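Local coordinates for putative polysaccharide deacetylase (PDB 5JP6), which probably removes acetyl groups from peptidoglycan as a zinc-binding family 4 carbohydrate esterase, in a bacterium that preys on other bacteria, at residues 52-64 with 92-106. The protein carries 1 engineered substitution. Sequence-based numbering, arbitrary orientation.
Sequences NPEALFANWRHEF and LFENEIRDENNRALV
Leu92 meets Pro53 at the start of helix 53-64, their CG atoms 3.9 Å apart, and the ring of Phe93 takes Pro53 CG over one face and Leu56 CD1 at its edge. Glu96 is a worked example of a buried acid whose aliphatic part packs on a ring while its carboxylate is held by polar partners. Its CB lies over one face of the Phe57 ring in a CH-pi contact, 3.7 Å from the centroid, while Trp60 CE3 approaches the opposite face. Bent at chi2 (-51°), the side chain runs past Phe57 in the opposite direction, bringing OE1 to 3.3 Å from Phe57 CB and seating it as a knob among Pro53, Glu54, Phe57 and Arg61. The amide of Asn102, just before helix 103-106, links Glu96 of helix 94-98 to Arg61 of helix 53-64: its ND2 donates to Glu96 O and OE1, and its OD1 accepts from Arg61 NH1 at 2.8 Å, with an N-H...O angle of 165°. That oxygen lies in the guanidinium plane, and the guanidinium and amide planes are 34° apart. Ala104 CB touches Phe64 CZ, and Leu105 is a second knob, among Phe57, Trp60, Arg61 and Phe64, its CD2 3.5 Å from Phe64 CD2. Helix 71-83 packs on Phe57, Trp60 and Phe93, within the helical region that precedes the first strand of the chain. One water bridges Glu54 O, Arg61 NH1 and Glu96 OE1. With Asn102 ND2 and this water both donating to OE1, and Arg61 NH1 4.2 Å from it, an ionised Glu96 is probably favoured.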
loop_
_atom_site.group_PDB
_atom_site.type_symbol
_atom_site.label_atom_id
_atom_site.label_comp_id
_atom_site.label_asym_id
_atom_site.label_seq_id
_atom_site.Cartn_x
_atom_site.Cartn_y
_atom_site.Cartn_z
ATOM N N ASN A 52 6.937 5.764 13.512
ATOM C CA ASN A 52 6.555 4.876 12.428
ATOM C C ASN A 52 7.595 3.732 12.335
ATOM O O ASN A 52 8.790 3.974 12.280
ATOM C CB ASN A 52 6.510 5.616 11.118
ATOM C CG ASN A 52 6.118 4.716 9.979
ATOM O OD1 ASN A 52 6.939 3.982 9.429
ATOM N ND2 ASN A 52 4.881 4.796 9.590
ATOM N N PRO A 53 7.146 2.476 12.304
ATOM C CA PRO A 53 8.132 1.386 12.327
ATOM C C PRO A 53 9.190 1.462 11.224
ATOM O O PRO A 53 10.345 1.135 11.489
ATOM C CB PRO A 53 7.261 0.141 12.163
ATOM C CG PRO A 53 5.973 0.537 12.823
ATOM C CD PRO A 53 5.760 1.972 12.404
ATOM N N GLU A 54 8.817 1.904 10.030
ATOM C CA GLU A 54 9.805 2.023 8.948
ATOM C C GLU A 54 10.913 3.016 9.360
ATOM O O GLU A 54 12.123 2.756 9.174
ATOM C CB GLU A 54 9.154 2.510 7.661
ATOM C CG GLU A 54 10.062 2.426 6.439
ATOM C CD GLU A 54 9.363 2.804 5.159
ATOM O OE1 GLU A 54 8.249 3.362 5.245
ATOM O OE2 GLU A 54 9.918 2.531 4.075
ATOM N N ALA A 55 10.492 4.151 9.905
ATOM C CA ALA A 55 11.445 5.179 10.358
ATOM C C ALA A 55 12.276 4.657 11.527
ATOM O O ALA A 55 13.500 4.893 11.574
ATOM C CB ALA A 55 10.731 6.452 10.775
ATOM N N LEU A 56 11.623 3.954 12.472
ATOM C CA LEU A 56 12.333 3.413 13.659
ATOM C C LEU A 56 13.455 2.463 13.196
ATOM O O LEU A 56 14.614 2.552 13.644
ATOM C CB LEU A 56 11.373 2.650 14.567
ATOM C CG LEU A 56 10.355 3.468 15.363
ATOM C CD1 LEU A 56 9.524 2.534 16.223
ATOM C CD2 LEU A 56 11.075 4.506 16.225
ATOM N N PHE A 57 13.128 1.555 12.285
ATOM C CA PHE A 57 14.130 0.580 11.809
ATOM C C PHE A 57 15.204 1.234 10.937
ATOM O O PHE A 57 16.350 0.817 11.011
ATOM C CB PHE A 57 13.498 -0.630 11.093
ATOM C CG PHE A 57 13.144 -1.772 11.999
ATOM C CD1 PHE A 57 11.960 -1.650 12.747
ATOM C CD2 PHE A 57 13.910 -2.902 12.148
ATOM C CE1 PHE A 57 11.571 -2.673 13.601
ATOM C CE2 PHE A 57 13.511 -3.912 13.004
ATOM C CZ PHE A 57 12.340 -3.788 13.724
ATOM N N ALA A 58 14.867 2.264 10.153
ATOM C CA ALA A 58 15.905 2.958 9.402
ATOM C C ALA A 58 16.907 3.565 10.390
ATOM O O ALA A 58 18.125 3.467 10.226
ATOM C CB ALA A 58 15.322 4.025 8.500
ATOM N N ASN A 59 16.411 4.165 11.455
ATOM C CA ASN A 59 17.313 4.733 12.445
ATOM C C ASN A 59 18.109 3.662 13.176
ATOM O O ASN A 59 19.293 3.838 13.402
ATOM C CB ASN A 59 16.547 5.556 13.464
ATOM C CG ASN A 59 17.460 6.129 14.531
ATOM O OD1 ASN A 59 18.355 6.939 14.243
ATOM N ND2 ASN A 59 17.293 5.672 15.746
ATOM N N TRP A 60 17.464 2.554 13.540
ATOM C CA TRP A 60 18.186 1.448 14.195
ATOM C C TRP A 60 19.250 0.842 13.280
ATOM O O TRP A 60 20.319 0.494 13.743
ATOM C CB TRP A 60 17.236 0.355 14.743
ATOM C CG TRP A 60 16.446 0.839 15.922
ATOM C CD1 TRP A 60 16.882 1.703 16.915
ATOM C CD2 TRP A 60 15.113 0.481 16.270
ATOM N NE1 TRP A 60 15.890 1.914 17.823
ATOM C CE2 TRP A 60 14.788 1.189 17.459
ATOM C CE3 TRP A 60 14.149 -0.352 15.696
ATOM C CZ2 TRP A 60 13.548 1.079 18.086
ATOM C CZ3 TRP A 60 12.921 -0.460 16.320
ATOM C CH2 TRP A 60 12.621 0.257 17.508
ATOM N N ARG A 61 18.975 0.728 11.986
ATOM C CA ARG A 61 20.008 0.251 11.090
ATOM C C ARG A 61 21.201 1.198 11.119
ATOM O O ARG A 61 22.338 0.737 11.090
ATOM C CB ARG A 61 19.507 0.092 9.665
ATOM C CG ARG A 61 18.572 -1.060 9.449
ATOM C CD ARG A 61 18.351 -1.388 7.982
ATOM N NE ARG A 61 17.945 -0.234 7.201
ATOM C CZ ARG A 61 16.681 0.173 7.046
ATOM N NH1 ARG A 61 15.673 -0.453 7.656
ATOM N NH2 ARG A 61 16.418 1.234 6.304
ATOM N N HIS A 62 20.946 2.513 11.136
ATOM C CA HIS A 62 22.034 3.491 11.184
ATOM C C HIS A 62 22.826 3.379 12.487
ATOM O O HIS A 62 24.056 3.308 12.477
ATOM C CB HIS A 62 21.504 4.896 10.984
ATOM C CG HIS A 62 22.569 5.935 10.972
ATOM N ND1 HIS A 62 23.299 6.227 9.839
ATOM C CD2 HIS A 62 23.071 6.711 11.962
ATOM C CE1 HIS A 62 24.182 7.168 10.123
ATOM N NE2 HIS A 62 24.062 7.479 11.405
ATOM N N GLU A 63 22.123 3.288 13.611
ATOM C CA GLU A 63 22.793 3.171 14.910
ATOM C C GLU A 63 23.652 1.917 15.005
ATOM O O GLU A 63 24.767 1.941 15.531
ATOM C CB GLU A 63 21.766 3.186 16.042
ATOM C CG GLU A 63 21.037 4.518 16.129
ATOM C CD GLU A 63 20.044 4.593 17.256
ATOM O OE1 GLU A 63 19.700 3.541 17.861
ATOM O OE2 GLU A 63 19.617 5.733 17.544
ATOM N N PHE A 64 23.102 0.828 14.474
ATOM C CA PHE A 64 23.764 -0.472 14.441
ATOM C C PHE A 64 25.039 -0.414 13.593
ATOM O O PHE A 64 26.075 -0.937 13.966
ATOM C CB PHE A 64 22.745 -1.481 13.915
ATOM C CG PHE A 64 23.164 -2.920 13.977
ATOM C CD1 PHE A 64 23.959 -3.470 12.977
ATOM C CD2 PHE A 64 22.714 -3.754 14.994
ATOM C CE1 PHE A 64 24.316 -4.791 13.007
ATOM C CE2 PHE A 64 23.056 -5.083 15.003
ATOM C CZ PHE A 64 23.856 -5.603 14.016
ATOM N N LEU A 92 2.088 -4.788 13.385
ATOM C CA LEU A 92 2.525 -3.445 13.005
ATOM C C LEU A 92 3.989 -3.433 12.512
ATOM O O LEU A 92 4.370 -2.570 11.735
ATOM C CB LEU A 92 2.358 -2.495 14.194
ATOM C CG LEU A 92 2.566 -1.019 13.933
ATOM C CD1 LEU A 92 1.550 -0.454 12.945
ATOM C CD2 LEU A 92 2.469 -0.263 15.249
ATOM N N PHE A 93 4.794 -4.362 13.028
ATOM C CA PHE A 93 6.220 -4.445 12.726
ATOM C C PHE A 93 6.558 -5.541 11.726
ATOM O O PHE A 93 7.716 -5.779 11.442
ATOM C CB PHE A 93 6.983 -4.690 14.034
ATOM C CG PHE A 93 6.937 -3.546 14.977
ATOM C CD1 PHE A 93 7.876 -2.512 14.874
ATOM C CD2 PHE A 93 5.952 -3.489 15.974
ATOM C CE1 PHE A 93 7.822 -1.431 15.734
ATOM C CE2 PHE A 93 5.923 -2.411 16.847
ATOM C CZ PHE A 93 6.848 -1.381 16.712
ATOM N N GLU A 94 5.546 -6.240 11.219
ATOM C CA GLU A 94 5.782 -7.400 10.358
ATOM C C GLU A 94 6.623 -7.039 9.146
ATOM O O GLU A 94 7.542 -7.786 8.780
ATOM C CB GLU A 94 4.462 -7.997 9.895
ATOM C CG GLU A 94 4.587 -9.186 8.975
ATOM C CD GLU A 94 3.284 -9.885 8.696
ATOM O OE1 GLU A 94 2.214 -9.359 9.037
ATOM O OE2 GLU A 94 3.387 -10.998 8.070
ATOM N N ASN A 95 6.304 -5.928 8.479
ATOM C CA ASN A 95 7.055 -5.615 7.262
ATOM C C ASN A 95 8.521 -5.380 7.582
ATOM O O ASN A 95 9.400 -5.796 6.838
ATOM C CB ASN A 95 6.488 -4.395 6.557
ATOM C CG ASN A 95 5.220 -4.694 5.831
ATOM O OD1 ASN A 95 4.592 -5.733 6.040
ATOM N ND2 ASN A 95 4.864 -3.809 4.918
ATOM N N GLU A 96 8.782 -4.750 8.726
ATOM C CA GLU A 96 10.183 -4.495 9.100
ATOM C C GLU A 96 10.891 -5.803 9.451
ATOM O O GLU A 96 12.057 -5.987 9.122
ATOM C CB GLU A 96 10.281 -3.486 10.236
ATOM C CG GLU A 96 9.806 -2.098 9.865
ATOM C CD GLU A 96 10.439 -1.574 8.608
ATOM O OE1 GLU A 96 11.700 -1.641 8.507
ATOM O OE2 GLU A 96 9.684 -1.050 7.760
ATOM N N ILE A 97 10.167 -6.734 10.091
ATOM C CA ILE A 97 10.774 -8.002 10.452
ATOM C C ILE A 97 11.094 -8.844 9.198
ATOM O O ILE A 97 12.127 -9.546 9.142
ATOM C CB ILE A 97 9.874 -8.788 11.417
ATOM C CG1 ILE A 97 9.723 -8.030 12.738
ATOM C CG2 ILE A 97 10.361 -10.211 11.630
ATOM C CD1 ILE A 97 8.468 -8.382 13.521
ATOM N N ARG A 98 10.229 -8.734 8.190
ATOM C CA ARG A 98 10.426 -9.461 6.922
ATOM C C ARG A 98 11.505 -8.823 6.026
ATOM O O ARG A 98 12.085 -9.517 5.170
ATOM C CB ARG A 98 9.116 -9.575 6.135
ATOM C CG ARG A 98 8.084 -10.464 6.800
ATOM C CD ARG A 98 6.864 -10.679 5.915
ATOM N NE ARG A 98 5.836 -11.426 6.593
ATOM C CZ ARG A 98 5.850 -12.745 6.793
ATOM N NH1 ARG A 98 6.814 -13.501 6.258
ATOM N NH2 ARG A 98 4.949 -13.301 7.566
ATOM N N ASP A 99 11.710 -7.503 6.184
ATOM C CA ASP A 99 12.610 -6.746 5.327
ATOM C C ASP A 99 14.024 -7.231 5.500
ATOM O O ASP A 99 14.597 -7.055 6.566
ATOM C CB ASP A 99 12.513 -5.257 5.642
ATOM C CG ASP A 99 13.339 -4.401 4.747
ATOM O OD1 ASP A 99 14.222 -4.891 3.984
ATOM O OD2 ASP A 99 13.027 -3.175 4.791
ATOM N N GLU A 100 14.592 -7.832 4.446
ATOM C CA GLU A 100 15.991 -8.338 4.515
ATOM C C GLU A 100 17.006 -7.254 4.904
ATOM O O GLU A 100 18.060 -7.595 5.396
ATOM C CB GLU A 100 16.409 -9.060 3.236
ATOM C CG GLU A 100 15.807 -10.466 3.052
ATOM C CD GLU A 100 16.169 -11.504 4.141
ATOM O OE1 GLU A 100 17.059 -11.268 5.011
ATOM O OE2 GLU A 100 15.530 -12.594 4.129
ATOM N N ASN A 101 16.725 -5.962 4.686
ATOM C CA ASN A 101 17.636 -4.893 5.142
ATOM C C ASN A 101 17.814 -4.910 6.659
ATOM O O ASN A 101 18.848 -4.463 7.147
ATOM C CB ASN A 101 17.203 -3.524 4.678
ATOM C CG ASN A 101 17.463 -3.309 3.201
ATOM O OD1 ASN A 101 18.291 -4.008 2.556
ATOM N ND2 ASN A 101 16.780 -2.343 2.658
ATOM N N ASN A 102 16.844 -5.469 7.370
ATOM C CA ASN A 102 16.854 -5.503 8.834
ATOM C C ASN A 102 17.365 -6.843 9.405
ATOM O O ASN A 102 17.299 -7.088 10.619
ATOM C CB ASN A 102 15.441 -5.240 9.362
ATOM C CG ASN A 102 14.986 -3.845 9.079
ATOM O OD1 ASN A 102 15.801 -2.894 9.117
ATOM N ND2 ASN A 102 13.708 -3.692 8.789
ATOM N N ARG A 103 17.908 -7.672 8.520
ATOM C CA ARG A 103 18.271 -9.055 8.853
ATOM C C ARG A 103 19.113 -9.122 10.121
ATOM O O ARG A 103 18.867 -9.972 11.008
ATOM C CB ARG A 103 19.007 -9.735 7.671
ATOM C CG ARG A 103 19.379 -11.181 7.949
ATOM C CD ARG A 103 20.551 -11.688 7.119
ATOM N NE ARG A 103 21.780 -10.893 7.312
ATOM C CZ ARG A 103 22.533 -10.864 8.423
ATOM N NH1 ARG A 103 22.207 -11.573 9.516
ATOM N NH2 ARG A 103 23.618 -10.101 8.446
ATOM N N ALA A 104 20.147 -8.273 10.215
ATOM C CA ALA A 104 21.061 -8.366 11.376
ATOM C C ALA A 104 20.420 -7.929 12.674
ATOM O O ALA A 104 20.806 -8.385 13.748
ATOM C CB ALA A 104 22.324 -7.581 11.135
ATOM N N LEU A 105 19.459 -7.024 12.583
ATOM C CA LEU A 105 18.740 -6.571 13.775
ATOM C C LEU A 105 17.858 -7.642 14.393
ATOM O O LEU A 105 17.733 -7.725 15.623
ATOM C CB LEU A 105 17.888 -5.348 13.469
ATOM C CG LEU A 105 18.618 -4.033 13.233
ATOM C CD1 LEU A 105 17.686 -2.947 12.732
ATOM C CD2 LEU A 105 19.300 -3.533 14.471
ATOM N N VAL A 106 17.232 -8.450 13.545
ATOM C CA VAL A 106 16.183 -9.404 13.992
ATOM C C VAL A 106 16.561 -10.876 13.852
ATOM O O VAL A 106 15.747 -11.740 14.160
ATOM C CB VAL A 106 14.815 -9.139 13.324
ATOM C CG1 VAL A 106 14.331 -7.743 13.681
ATOM C CG2 VAL A 106 14.877 -9.389 11.815
HETATM O O HOH W 1 12.953 0.592 7.625
#